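Local coordinates for protein iodotyrosine deiodinase (Thermotoga neapolitana, PDB 6TYK) that uses FMN to remove halogen from halotyrosines such as 3-iodo-L-tyrosine and 3,5-diiodo-L-tyrosine, working as a homodimer of the nitroreductase family, at residues P45-V51 and L101-E107; G40-W46 and P111-V117. All coordinates share one frame; numbering follows the deposited sequence.

After helices 4-10 and 24-35 the chain passes through the loop 40-46, which runs straight into strand 46-51. Mostly helical sequence then leads to strand 100-107, which returns antiparallel to strand 46-51 and closes interaction 1. A short turn carries the chain into helix 113-130, whose first residues meet the loop 40-46 and close interaction 2. Interaction 1 is therefore nested inside the larger loop closed by interaction 2. The two share Pro45 and Trp46, and Val117 of the helix packs on Val104 and Ser106 of the strand. Together they join strands 46-51 and 100-107, the helix start and the flavin-binding loop, all beside the second subunit.

Interaction 1. Residues P45-V51 and L101-E107; sequences PWRFLIV and LLLVFSE
Phe105 and Leu49 meet diagonally across two antiparallel strands, 46-51 and 101-107. With CG anti to its own carbonyl carbon (chi1 -61°), the Phe105 ring leans along the neighbouring strand and brings CE1 to 3.6 Å from Leu49 CB. The same ring turns an edge to Arg47 O, in plane with it, while that oxygen accepts Phe105 N at 2.9 Å in a nearly straight bond (174°). Leu49 and Leu103 form the next hydrogen-bonded pair, and Val51 CG2 reaches over to Leu103 CD1 at 3.9 Å. On the sheet face that carries Phe48, Val104 and Leu102, the Phe48 ring lies alongside Val104 and receives Val104 CG2 at its edge, 4.0 Å from Phe48 CD1. Leu102 folds its CD1 toward the partner strand, 3.9 Å from Phe48 CB, and also touches Ile50 CG1. At the end near Pro45, the bent Arg47 chain points NH1 at Trp46 O (3.0 Å), whereas NH2 comes within 3.5 Å of Glu107 OE1, a long salt bridge made by one of two Glu107 conformers and so doubtful. Val160 and Leu162 of strand 156-165 pack on Val104, and Phe186 of the second subunit meets the Phe105 ring edge-to-face. Leu49 and Ile50 pair in parallel with a strand of that subunit, so this is an antiparallel pair in the central sheet of the nitroreductase fold, continued across the homodimer interface.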
loop_
_atom_site.group_PDB
_atom_site.type_symbol
_atom_site.label_atom_id
_atom_site.label_comp_id
_atom_site.label_asym_id
_atom_site.label_seq_id
_atom_site.Cartn_x
_atom_site.Cartn_y
_atom_site.Cartn_z
ATOM N N PRO A 45 -11.496 -2.249 3.558
ATOM C CA PRO A 45 -12.098 -2.512 2.248
ATOM C C PRO A 45 -11.436 -3.638 1.460
ATOM O O PRO A 45 -11.723 -3.767 0.284
ATOM C CB PRO A 45 -11.893 -1.187 1.522
ATOM C CG PRO A 45 -10.588 -0.695 2.054
ATOM C CD PRO A 45 -10.631 -1.058 3.531
ATOM N N TRP A 46 -10.588 -4.434 2.090
ATOM C CA TRP A 46 -9.987 -5.587 1.429
ATOM C C TRP A 46 -10.859 -6.819 1.572
ATOM O O TRP A 46 -11.513 -7.021 2.598
ATOM C CB TRP A 46 -8.606 -5.870 2.024
ATOM C CG TRP A 46 -8.540 -5.650 3.507
ATOM C CD1 TRP A 46 -8.933 -6.511 4.489
ATOM C CD2 TRP A 46 -8.060 -4.472 4.171
ATOM N NE1 TRP A 46 -8.731 -5.940 5.730
ATOM C CE2 TRP A 46 -8.187 -4.691 5.559
ATOM C CE3 TRP A 46 -7.517 -3.262 3.725
ATOM C CZ2 TRP A 46 -7.788 -3.746 6.504
ATOM C CZ3 TRP A 46 -7.137 -2.315 4.665
ATOM C CH2 TRP A 46 -7.268 -2.563 6.037
ATOM N N ARG A 47 -10.892 -7.632 0.523
ATOM C CA ARG A 47 -11.532 -8.940 0.579
ATOM C C ARG A 47 -10.571 -9.937 -0.040
ATOM O O ARG A 47 -9.897 -9.624 -1.016
ATOM C CB ARG A 47 -12.846 -8.968 -0.210
ATOM C CG ARG A 47 -13.882 -7.954 0.224
ATOM C CD ARG A 47 -14.467 -8.263 1.605
ATOM N NE ARG A 47 -15.561 -7.349 1.917
ATOM C CZ ARG A 47 -15.400 -6.160 2.483
ATOM N NH1 ARG A 47 -14.189 -5.737 2.825
ATOM N NH2 ARG A 47 -16.454 -5.392 2.718
ATOM N N PHE A 48 -10.523 -11.139 0.516
ATOM C CA PHE A 48 -9.567 -12.132 0.065
ATOM C C PHE A 48 -10.263 -13.361 -0.481
ATOM O O PHE A 48 -11.193 -13.898 0.130
ATOM C CB PHE A 48 -8.629 -12.519 1.201
ATOM C CG PHE A 48 -7.890 -11.355 1.785
ATOM C CD1 PHE A 48 -6.883 -10.722 1.060
ATOM C CD2 PHE A 48 -8.181 -10.899 3.066
ATOM C CE1 PHE A 48 -6.190 -9.654 1.600
ATOM C CE2 PHE A 48 -7.491 -9.824 3.608
ATOM C CZ PHE A 48 -6.494 -9.208 2.876
ATOM N N LEU A 49 -9.800 -13.792 -1.645
ATOM C CA LEU A 49 -10.276 -15.016 -2.264
ATOM C C LEU A 49 -9.066 -15.912 -2.457
ATOM O O LEU A 49 -8.119 -15.545 -3.151
ATOM C CB LEU A 49 -10.930 -14.721 -3.613
ATOM C CG LEU A 49 -11.493 -15.919 -4.372
ATOM C CD1 LEU A 49 -12.650 -16.558 -3.616
ATOM C CD2 LEU A 49 -11.931 -15.511 -5.769
ATOM N N ILE A 50 -9.083 -17.065 -1.803
ATOM C CA ILE A 50 -7.985 -18.007 -1.879
ATOM C C ILE A 50 -8.311 -19.063 -2.919
ATOM O O ILE A 50 -9.221 -19.874 -2.734
ATOM C CB ILE A 50 -7.740 -18.673 -0.515
ATOM C CG1 ILE A 50 -7.510 -17.601 0.560
ATOM C CG2 ILE A 50 -6.579 -19.663 -0.604
ATOM C CD1 ILE A 50 -7.440 -18.155 1.953
ATOM N N VAL A 51 -7.590 -19.020 -4.033
ATOM C CA VAL A 51 -7.799 -19.990 -5.100
ATOM C C VAL A 51 -6.794 -21.132 -5.002
ATOM O O VAL A 51 -5.579 -20.914 -5.006
ATOM C CB VAL A 51 -7.716 -19.323 -6.482
ATOM C CG1 VAL A 51 -7.944 -20.351 -7.583
ATOM C CG2 VAL A 51 -8.722 -18.177 -6.577
ATOM N N LEU A 101 -3.367 -19.100 -5.095
ATOM C CA LEU A 101 -3.464 -17.784 -5.707
ATOM C C LEU A 101 -4.365 -16.953 -4.814
ATOM O O LEU A 101 -5.566 -17.217 -4.698
ATOM C CB LEU A 101 -4.030 -17.837 -7.118
ATOM C CG LEU A 101 -3.333 -18.794 -8.076
ATOM C CD1 LEU A 101 -4.003 -18.716 -9.436
ATOM C CD2 LEU A 101 -1.852 -18.462 -8.184
ATOM N N LEU A 102 -3.772 -15.973 -4.147
ATOM C CA LEU A 102 -4.542 -15.107 -3.270
ATOM C C LEU A 102 -5.003 -13.918 -4.089
ATOM O O LEU A 102 -4.191 -13.082 -4.509
ATOM C CB LEU A 102 -3.683 -14.642 -2.100
ATOM C CG LEU A 102 -4.361 -13.627 -1.178
ATOM C CD1 LEU A 102 -5.549 -14.235 -0.421
ATOM C CD2 LEU A 102 -3.352 -13.029 -0.208
ATOM N N LEU A 103 -6.299 -13.873 -4.373
ATOM C CA LEU A 103 -6.866 -12.750 -5.095
ATOM C C LEU A 103 -7.337 -11.715 -4.099
ATOM O O LEU A 103 -8.136 -12.005 -3.209
ATOM C CB LEU A 103 -8.007 -13.201 -6.016
ATOM C CG LEU A 103 -7.566 -13.725 -7.395
ATOM C CD1 LEU A 103 -6.611 -14.914 -7.279
ATOM C CD2 LEU A 103 -8.778 -14.097 -8.228
ATOM N N VAL A 104 -6.832 -10.500 -4.256
ATOM C CA VAL A 104 -7.117 -9.424 -3.321
ATOM C C VAL A 104 -8.026 -8.411 -3.997
ATOM O O VAL A 104 -7.693 -7.869 -5.062
ATOM C CB VAL A 104 -5.818 -8.727 -2.857
ATOM C CG1 VAL A 104 -6.141 -7.619 -1.874
ATOM C CG2 VAL A 104 -4.874 -9.734 -2.224
ATOM N N PHE A 105 -9.186 -8.174 -3.391
ATOM C CA PHE A 105 -10.161 -7.254 -3.950
ATOM C C PHE A 105 -10.316 -6.024 -3.080
ATOM O O PHE A 105 -10.065 -6.063 -1.871
ATOM C CB PHE A 105 -11.536 -7.923 -4.041
ATOM C CG PHE A 105 -11.570 -9.140 -4.910
ATOM C CD1 PHE A 105 -11.111 -10.361 -4.446
ATOM C CD2 PHE A 105 -12.087 -9.069 -6.195
ATOM C CE1 PHE A 105 -11.150 -11.484 -5.261
ATOM C CE2 PHE A 105 -12.133 -10.190 -7.010
ATOM C CZ PHE A 105 -11.667 -11.395 -6.538
ATOM N N SER A 106 -10.750 -4.936 -3.704
ATOM C CA SER A 106 -11.115 -3.727 -2.976
ATOM C C SER A 106 -12.614 -3.475 -3.067
ATOM O O SER A 106 -13.248 -3.721 -4.098
ATOM C CB SER A 106 -10.344 -2.513 -3.501
ATOM O OG SER A 106 -10.575 -2.308 -4.885
ATOM N N GLU A 107 -13.183 -3.003 -1.968
ATOM C CA GLU A 107 -14.587 -2.635 -1.933
ATOM C C GLU A 107 -14.761 -1.273 -2.596
ATOM O O GLU A 107 -14.355 -0.248 -2.045
ATOM C CB GLU A 107 -15.065 -2.586 -0.488
ATOM C CG GLU A 107 -16.519 -2.223 -0.321
ATOM C CD GLU A 107 -16.940 -2.231 1.129
ATOM O OE1 GLU A 107 -16.077 -1.979 1.996
ATOM O OE2 GLU A 107 -18.129 -2.496 1.399
#

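Interaction 2. Residues G40-W46 and P111-V117. With FMN (flavin mononucleotide), chain J; IYR (3-iodo-tyrosine), chain N; IYR (3-iodo-tyrosine), chain K.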
loop_
_atom_site.group_PDB
_atom_site.type_symbol
_atom_site.label_atom_id
_atom_site.label_comp_id
_atom_site.label_asym_id
_atom_site.label_seq_id
_atom_site.Cartn_x
_atom_site.Cartn_y
_atom_site.Cartn_z
ATOM N N GLY A 40 -9.246 3.971 4.862
ATOM C CA GLY A 40 -10.144 5.110 4.831
ATOM C C GLY A 40 -11.402 4.778 5.606
ATOM O O GLY A 40 -12.038 3.752 5.364
ATOM N N MET A 41 -11.755 5.661 6.531
ATOM C CA MET A 41 -12.911 5.478 7.397
ATOM C C MET A 41 -12.959 4.119 8.095
ATOM O O MET A 41 -14.028 3.649 8.495
ATOM C CB MET A 41 -14.190 5.776 6.627
ATOM C CG MET A 41 -14.264 7.237 6.195
ATOM S SD MET A 41 -15.937 7.890 6.249
ATOM C CE MET A 41 -15.693 9.587 5.726
ATOM N N ASN A 42 -11.787 3.523 8.295
ATOM C CA ASN A 42 -11.688 2.193 8.898
ATOM C C ASN A 42 -12.626 1.188 8.233
ATOM O O ASN A 42 -13.138 0.282 8.882
ATOM C CB ASN A 42 -11.913 2.227 10.419
ATOM C CG ASN A 42 -11.471 0.941 11.097
ATOM O OD1 ASN A 42 -10.498 0.322 10.683
ATOM N ND2 ASN A 42 -12.182 0.536 12.141
ATOM N N ALA A 43 -12.845 1.356 6.934
ATOM C CA ALA A 43 -13.758 0.486 6.201
ATOM C C ALA A 43 -13.231 -0.942 6.060
ATOM O O ALA A 43 -14.005 -1.859 5.808
ATOM C CB ALA A 43 -14.045 1.068 4.835
ATOM N N GLN A 44 -11.912 -1.118 6.186
ATOM C CA GLN A 44 -11.298 -2.425 5.970
ATOM C C GLN A 44 -11.767 -2.987 4.640
ATOM O O GLN A 44 -12.362 -4.061 4.575
ATOM C CB GLN A 44 -11.625 -3.372 7.124
ATOM C CG GLN A 44 -11.133 -2.829 8.457
ATOM C CD GLN A 44 -11.876 -3.389 9.645
ATOM O OE1 GLN A 44 -11.886 -4.581 9.858
ATOM N NE2 GLN A 44 -12.474 -2.510 10.447
ATOM N N PRO A 45 -11.496 -2.249 3.558
ATOM C CA PRO A 45 -12.098 -2.512 2.248
ATOM C C PRO A 45 -11.436 -3.638 1.460
ATOM O O PRO A 45 -11.723 -3.767 0.284
ATOM C CB PRO A 45 -11.893 -1.187 1.522
ATOM C CG PRO A 45 -10.588 -0.695 2.054
ATOM C CD PRO A 45 -10.631 -1.058 3.531
ATOM N N TRP A 46 -10.588 -4.434 2.090
ATOM C CA TRP A 46 -9.987 -5.587 1.429
ATOM C C TRP A 46 -10.859 -6.819 1.572
ATOM O O TRP A 46 -11.513 -7.021 2.598
ATOM C CB TRP A 46 -8.606 -5.870 2.024
ATOM C CG TRP A 46 -8.540 -5.650 3.507
ATOM C CD1 TRP A 46 -8.933 -6.511 4.489
ATOM C CD2 TRP A 46 -8.060 -4.472 4.171
ATOM N NE1 TRP A 46 -8.731 -5.940 5.730
ATOM C CE2 TRP A 46 -8.187 -4.691 5.559
ATOM C CE3 TRP A 46 -7.517 -3.262 3.725
ATOM C CZ2 TRP A 46 -7.788 -3.746 6.504
ATOM C CZ3 TRP A 46 -7.137 -2.315 4.665
ATOM C CH2 TRP A 46 -7.268 -2.563 6.037
ATOM N N PRO A 111 -14.322 4.816 0.862
ATOM C CA PRO A 111 -13.454 5.941 0.502
ATOM C C PRO A 111 -11.988 5.548 0.551
ATOM O O PRO A 111 -11.563 4.868 1.485
ATOM C CB PRO A 111 -13.772 6.980 1.577
ATOM C CG PRO A 111 -14.241 6.168 2.750
ATOM C CD PRO A 111 -14.962 4.992 2.180
ATOM N N TYR A 112 -11.235 5.947 -0.467
ATOM C CA TYR A 112 -9.825 5.596 -0.553
ATOM C C TYR A 112 -9.640 4.093 -0.443
ATOM O O TYR A 112 -8.669 3.606 0.130
ATOM C CB TYR A 112 -9.007 6.347 0.500
ATOM C CG TYR A 112 -8.737 7.762 0.088
ATOM C CD1 TYR A 112 -7.619 8.074 -0.665
ATOM C CD2 TYR A 112 -9.609 8.779 0.427
ATOM C CE1 TYR A 112 -7.368 9.358 -1.071
ATOM C CE2 TYR A 112 -9.364 10.083 0.030
ATOM C CZ TYR A 112 -8.242 10.359 -0.722
ATOM O OH TYR A 112 -7.977 11.642 -1.130
ATOM N N SER A 113 -10.585 3.359 -1.016
ATOM C CA SER A 113 -10.534 1.902 -1.001
ATOM C C SER A 113 -9.267 1.339 -1.642
ATOM O O SER A 113 -8.614 0.469 -1.064
ATOM C CB SER A 113 -11.777 1.314 -1.681
ATOM O OG SER A 113 -11.975 1.865 -2.969
ATOM N N ARG A 114 -8.904 1.840 -2.820
ATOM C CA ARG A 114 -7.760 1.278 -3.526
ATOM C C ARG A 114 -6.453 1.562 -2.790
ATOM O O ARG A 114 -5.606 0.672 -2.644
ATOM C CB ARG A 114 -7.694 1.807 -4.961
ATOM C CG ARG A 114 -8.986 1.573 -5.747
ATOM C CD ARG A 114 -8.755 1.657 -7.249
ATOM N NE ARG A 114 -7.812 0.636 -7.688
ATOM C CZ ARG A 114 -7.051 0.734 -8.771
ATOM N NH1 ARG A 114 -7.129 1.808 -9.552
ATOM N NH2 ARG A 114 -6.221 -0.249 -9.080
ATOM N N GLU A 115 -6.287 2.805 -2.347
ATOM C CA GLU A 115 -5.130 3.184 -1.545
ATOM C C GLU A 115 -4.996 2.313 -0.300
ATOM O O GLU A 115 -3.910 1.831 0.039
ATOM C CB GLU A 115 -5.238 4.648 -1.131
ATOM C CG GLU A 115 -5.091 5.638 -2.273
ATOM C CD GLU A 115 -6.401 5.995 -2.961
ATOM O OE1 GLU A 115 -7.426 5.309 -2.766
ATOM O OE2 GLU A 115 -6.402 6.997 -3.704
ATOM N N SER A 116 -6.121 2.100 0.372
ATOM C CA SER A 116 -6.125 1.330 1.606
ATOM C C SER A 116 -5.756 -0.128 1.360
ATOM O O SER A 116 -4.988 -0.727 2.117
ATOM C CB SER A 116 -7.495 1.415 2.256
ATOM O OG SER A 116 -7.822 2.759 2.575
ATOM N N VAL A 117 -6.285 -0.701 0.285
ATOM C CA VAL A 117 -5.986 -2.090 -0.005
ATOM C C VAL A 117 -4.511 -2.269 -0.356
ATOM O O VAL A 117 -3.872 -3.197 0.118
ATOM C CB VAL A 117 -6.918 -2.665 -1.085
ATOM C CG1 VAL A 117 -6.425 -4.024 -1.541
ATOM C CG2 VAL A 117 -8.356 -2.752 -0.546
HETATM N N1 FMN J . -7.587 10.090 8.881
HETATM C C2 FMN J . -7.972 11.397 8.978
HETATM O O2 FMN J . -8.136 11.881 10.098
HETATM N N3 FMN J . -8.164 12.155 7.845
HETATM C C4 FMN J . -7.970 11.605 6.601
HETATM O O4 FMN J . -8.138 12.290 5.584
HETATM C C4A FMN J . -7.575 10.276 6.504
HETATM N N5 FMN J . -7.390 9.708 5.263
HETATM C C5A FMN J . -6.971 8.396 5.170
HETATM C C6 FMN J . -6.744 7.847 3.920
HETATM C C7 FMN J . -6.318 6.535 3.786
HETATM C C7M FMN J . -6.073 5.990 2.403
HETATM C C8 FMN J . -6.115 5.772 4.924
HETATM C C8M FMN J . -5.653 4.357 4.825
HETATM C C9 FMN J . -6.351 6.317 6.183
HETATM C C9A FMN J . -6.767 7.636 6.316
HETATM N N10 FMN J . -7.017 8.189 7.562
HETATM C C10 FMN J . -7.388 9.513 7.654
HETATM C "C1'" FMN J . -6.822 7.378 8.807
HETATM C "C2'" FMN J . -8.046 6.447 9.005
HETATM O "O2'" FMN J . -9.200 7.147 9.465
HETATM C "C3'" FMN J . -7.664 5.342 9.991
HETATM O "O3'" FMN J . -6.687 4.543 9.351
HETATM C "C4'" FMN J . -8.830 4.477 10.454
HETATM O "O4'" FMN J . -9.756 5.258 11.175
HETATM C "C5'" FMN J . -8.369 3.330 11.347
HETATM O "O5'" FMN J . -7.589 3.845 12.409
HETATM P P FMN J . -6.965 2.848 13.497
HETATM O O1P FMN J . -8.073 1.962 14.027
HETATM O O2P FMN J . -6.407 3.736 14.592
HETATM O O3P FMN J . -5.803 2.092 12.894
HETATM N N IYR N . -8.107 8.579 -6.131
HETATM C CA IYR N . -8.577 7.783 -7.244
HETATM C CB IYR N . -8.612 6.257 -7.023
HETATM C CC IYR N . -7.372 5.603 -7.514
HETATM C CD IYR N . -6.504 5.005 -6.600
HETATM C CE IYR N . -5.335 4.373 -7.018
HETATM I IE IYR N . -4.114 3.520 -5.640
HETATM C CF IYR N . -5.047 4.358 -8.387
HETATM O OF IYR N . -3.934 3.772 -8.918
HETATM C CG IYR N . -5.911 4.960 -9.324
HETATM C CH IYR N . -7.068 5.577 -8.884
HETATM C C IYR N . -9.988 8.166 -7.656
HETATM O O IYR N . -10.447 8.330 -8.791
HETATM O OXT IYR N . -10.829 8.332 -6.599
HETATM N N IYR K . -10.173 14.273 5.284
HETATM C CA IYR K . -11.259 14.427 6.222
HETATM C CB IYR K . -12.279 13.276 6.290
HETATM C CC IYR K . -11.738 11.914 6.560
HETATM C CD IYR K . -11.591 11.025 5.508
HETATM C CE IYR K . -11.118 9.721 5.700
HETATM I IE IYR K . -10.914 8.533 4.079
HETATM C CF IYR K . -10.796 9.299 6.995
HETATM O OF IYR K . -10.333 8.034 7.286
HETATM C CG IYR K . -10.947 10.185 8.082
HETATM C CH IYR K . -11.404 11.476 7.851
HETATM C C IYR K . -10.793 14.663 7.644
HETATM O O IYR K . -11.480 14.995 8.611
HETATM O OXT IYR K . -9.465 14.494 7.835
HETATM O O HOH W 1 -11.372 2.423 2.900
#
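Pro111, Ser116 and Pro45 bury the largest areas where the loop 40-46 meets the start of helix 113-130. Pro111 sets its ring beside Met41, the two side chains crossing at about a right angle with both CG atoms 3.6 Å apart. Its carbonyl lies close to Gly40 CA, and a water donates to both Pro111 O and Gly40 O, joining the two backbones. Ser116 points CB toward the loop, and its OG, anti to the carbonyl carbon (chi1 -61°), accepts Gly40 N at 3.0 Å (164°). The same hydroxyl donates to Tyr112 O at 2.7 Å, which fixes its rotation; Ser116 N reaches that oxygen from the opposite face. OG also lies 3.5 Å from the flavin methyl C8M. Pro45 rests CG on Ser116 CB at 3.7 Å, and Val117 CG2 touches both Pro45 CG and Trp46 CB. The indole presents an edge to Ser116 O, and its NE1 is hydrogen-bonded to Asn35 OD1. Met41 N donates to the phenolic OF of one iodotyrosine at 2.9 Å, while Tyr112 CB touches flavin C7M at 3.5 Å. Thr13, Arg15 and Arg176 of the second subunit bind the same FMN, and its Glu68, Tyr72 and Lys92 hold the substrate. The contact thus builds one wall of the active site, which lies at the dimer interface as in the nitroreductase family.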